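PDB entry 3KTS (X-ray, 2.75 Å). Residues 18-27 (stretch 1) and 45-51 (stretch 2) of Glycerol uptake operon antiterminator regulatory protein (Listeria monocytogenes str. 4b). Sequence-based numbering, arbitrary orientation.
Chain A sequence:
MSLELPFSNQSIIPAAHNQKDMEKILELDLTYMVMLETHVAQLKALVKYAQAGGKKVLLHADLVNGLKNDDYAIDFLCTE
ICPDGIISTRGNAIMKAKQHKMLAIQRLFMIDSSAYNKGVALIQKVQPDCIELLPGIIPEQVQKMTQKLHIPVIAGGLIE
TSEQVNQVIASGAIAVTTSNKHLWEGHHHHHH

Stretch 1, residues 18-27: NQKDMEKILE
Stretch 2, residues 45-51: ALVKYAQ

Two nearly parallel helical segments pack through a small, largely apolar contact that buries 312 Å² in total and contains no hydrogen bond from one segment to the other. The helix around residues 21-24 and the helical segment 45-51, part of a longer helix, run in the same N-to-C sense, their axes 10° apart and 11.3 Å at closest approach, a spacing that leaves side chains to fill the gap. Gln-19 CA lies 8.0 Å from Leu-46 CA, and Leu-26 CA lies 7.4 Å from Ala-50 CA, which sets the register.

Residues 45-51 are regularly helical (phi -62° to -79°, psi -31° to -49° up to Ala-50), with Tyr-49 N hydrogen-bonded to Ala-45 O at 2.7 Å and Gln-51 N to Val-47 O at 2.9 Å. In the first helix (Asp-21 to Lys-24, phi -58° to -77°, psi -25° to -44°), Lys-24 N hydrogen-bonds to Lys-20 O at 3.3 Å and Ile-25 N to Asp-21 O at 3.2 Å. Asn-18 ND2 donates to Asp-21 OD2 at 2.8 Å.

Met-22, buried and pointing toward the second helix, bridges successive turns of it: CE lies 3.8 Å from Leu-46 CD2, while SD lies 4.2 Å from Ala-50 CB. Its chi1 of 101° is between wells, followed by chi2 t and chi3 p. Leu-46 (m, t) also meets the side chain of Gln-19 (chi -130°, -98°, -129°), whose CD approaches Leu-46 CD2 to 3.6 Å; Gln-19 starts sideways, but its end comes nearer.

Farther along, Tyr-49 (chi1 t, chi2 74°) points toward the first segment. Leu-26 CD2 packs obliquely at 3.7 Å from Tyr-49 CE2, with Leu-26 chi1 at -122° and chi2 p. Glu-23 (chi -116°, 63°, -106°) brings OE1 to the ring edge near its plane, 3.3 Å from Tyr-49 CE2, so this oxygen lies beside the ring rather than over its face.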

# COMPACT_ATOMS: atom_id res chain seq x y z
N ASN A 18 -3.10 -6.17 -13.03
CA ASN A 18 -2.65 -7.03 -14.12
C ASN A 18 -1.14 -7.05 -14.28
O ASN A 18 -0.42 -6.28 -13.65
CB ASN A 18 -3.27 -6.55 -15.44
CG ASN A 18 -4.77 -6.70 -15.47
OD1 ASN A 18 -5.29 -7.77 -15.76
ND2 ASN A 18 -5.47 -5.61 -15.18
N GLN A 19 -0.68 -7.94 -15.15
CA GLN A 19 0.67 -7.88 -15.68
C GLN A 19 0.72 -6.74 -16.70
O GLN A 19 1.71 -6.01 -16.78
CB GLN A 19 1.03 -9.21 -16.33
CG GLN A 19 2.36 -9.80 -15.89
CD GLN A 19 3.52 -9.52 -16.83
OE1 GLN A 19 4.23 -10.44 -17.24
NE2 GLN A 19 3.73 -8.25 -17.17
N LYS A 20 -0.37 -6.58 -17.45
CA LYS A 20 -0.53 -5.51 -18.45
C LYS A 20 -0.67 -4.12 -17.84
O LYS A 20 -0.33 -3.12 -18.47
CB LYS A 20 -1.73 -5.79 -19.36
CG LYS A 20 -1.47 -6.80 -20.46
CD LYS A 20 -2.70 -6.98 -21.32
CE LYS A 20 -2.50 -8.09 -22.33
NZ LYS A 20 -3.77 -8.40 -23.05
N ASP A 21 -1.18 -4.05 -16.61
CA ASP A 21 -1.30 -2.80 -15.87
C ASP A 21 0.05 -2.25 -15.44
O ASP A 21 0.23 -1.04 -15.33
CB ASP A 21 -2.20 -2.97 -14.64
CG ASP A 21 -3.67 -2.87 -14.98
OD1 ASP A 21 -4.01 -2.47 -16.12
OD2 ASP A 21 -4.51 -3.17 -14.09
N MET A 22 1.00 -3.15 -15.19
CA MET A 22 2.35 -2.73 -14.80
C MET A 22 3.16 -2.23 -16.01
O MET A 22 4.09 -1.44 -15.84
CB MET A 22 3.08 -3.83 -14.02
CG MET A 22 4.10 -4.63 -14.81
SD MET A 22 5.31 -5.39 -13.72
CE MET A 22 4.31 -6.70 -13.02
N GLU A 23 2.79 -2.69 -17.20
CA GLU A 23 3.37 -2.19 -18.45
C GLU A 23 2.93 -0.76 -18.69
O GLU A 23 3.73 0.08 -19.09
CB GLU A 23 2.98 -3.07 -19.63
CG GLU A 23 4.15 -3.78 -20.30
CD GLU A 23 4.86 -4.75 -19.38
OE1 GLU A 23 5.98 -4.42 -18.93
OE2 GLU A 23 4.31 -5.83 -19.11
N LYS A 24 1.65 -0.50 -18.42
CA LYS A 24 1.07 0.83 -18.52
C LYS A 24 1.80 1.82 -17.60
O LYS A 24 2.11 2.93 -18.02
CB LYS A 24 -0.43 0.80 -18.17
CG LYS A 24 -1.31 -0.00 -19.13
CD LYS A 24 -1.80 0.84 -20.30
CE LYS A 24 -2.75 0.04 -21.19
NZ LYS A 24 -3.17 0.82 -22.40
N ILE A 25 2.09 1.39 -16.37
CA ILE A 25 2.71 2.29 -15.39
C ILE A 25 4.23 2.33 -15.46
O ILE A 25 4.86 3.12 -14.76
CB ILE A 25 2.23 2.02 -13.93
CG1 ILE A 25 2.76 0.70 -13.37
CG2 ILE A 25 0.73 2.05 -13.86
CD1 ILE A 25 2.06 0.24 -12.09
N LEU A 26 4.81 1.50 -16.31
CA LEU A 26 6.26 1.48 -16.49
C LEU A 26 6.70 2.67 -17.36
O LEU A 26 7.87 3.04 -17.37
CB LEU A 26 6.72 0.15 -17.10
CG LEU A 26 7.74 -0.71 -16.34
CD1 LEU A 26 7.33 -0.96 -14.89
CD2 LEU A 26 7.94 -2.03 -17.05
N GLU A 27 5.73 3.28 -18.04
CA GLU A 27 5.96 4.44 -18.89
C GLU A 27 5.59 5.74 -18.17
O GLU A 27 5.22 6.73 -18.81
CB GLU A 27 5.14 4.33 -20.17
CG GLU A 27 5.26 3.00 -20.90
CD GLU A 27 4.11 2.74 -21.87
OE1 GLU A 27 3.17 3.58 -21.93
OE2 GLU A 27 4.13 1.71 -22.56
N ALA A 45 10.07 -12.71 -10.81
CA ALA A 45 10.32 -12.06 -12.10
C ALA A 45 9.63 -10.70 -12.19
O ALA A 45 10.26 -9.72 -12.56
CB ALA A 45 9.87 -12.97 -13.23
N LEU A 46 8.34 -10.66 -11.83
CA LEU A 46 7.53 -9.44 -11.88
C LEU A 46 8.03 -8.31 -10.99
O LEU A 46 7.86 -7.14 -11.32
CB LEU A 46 6.08 -9.75 -11.51
CG LEU A 46 5.25 -10.64 -12.43
CD1 LEU A 46 3.79 -10.67 -11.99
CD2 LEU A 46 5.39 -10.20 -13.87
N VAL A 47 8.63 -8.67 -9.86
CA VAL A 47 9.22 -7.68 -8.96
C VAL A 47 10.54 -7.16 -9.54
O VAL A 47 10.79 -5.94 -9.58
CB VAL A 47 9.39 -8.23 -7.52
CG1 VAL A 47 10.10 -7.22 -6.61
CG2 VAL A 47 8.03 -8.59 -6.93
N LYS A 48 11.39 -8.08 -10.01
CA LYS A 48 12.68 -7.70 -10.58
C LYS A 48 12.55 -6.95 -11.90
O LYS A 48 13.36 -6.07 -12.18
CB LYS A 48 13.61 -8.92 -10.72
CG LYS A 48 14.02 -9.55 -9.39
CD LYS A 48 14.69 -8.55 -8.44
CE LYS A 48 14.42 -8.89 -6.98
NZ LYS A 48 15.19 -10.08 -6.52
N TYR A 49 11.51 -7.28 -12.67
CA TYR A 49 11.23 -6.57 -13.93
C TYR A 49 10.70 -5.16 -13.69
O TYR A 49 10.93 -4.27 -14.50
CB TYR A 49 10.26 -7.36 -14.82
CG TYR A 49 10.14 -6.79 -16.22
CD1 TYR A 49 11.17 -6.95 -17.15
CD2 TYR A 49 9.00 -6.08 -16.60
CE1 TYR A 49 11.07 -6.41 -18.43
CE2 TYR A 49 8.89 -5.55 -17.88
CZ TYR A 49 9.92 -5.72 -18.79
OH TYR A 49 9.81 -5.19 -20.05
N ALA A 50 9.98 -4.97 -12.58
CA ALA A 50 9.47 -3.66 -12.23
C ALA A 50 10.58 -2.80 -11.62
O ALA A 50 10.62 -1.59 -11.84
CB ALA A 50 8.31 -3.77 -11.29
N GLN A 51 11.47 -3.44 -10.88
CA GLN A 51 12.63 -2.76 -10.30
C GLN A 51 13.71 -2.45 -11.35
O GLN A 51 14.52 -1.54 -11.15
CB GLN A 51 13.22 -3.57 -9.14
CG GLN A 51 12.37 -3.54 -7.89
CD GLN A 51 12.74 -4.62 -6.90
OE1 GLN A 51 13.09 -5.74 -7.29
NE2 GLN A 51 12.66 -4.30 -5.61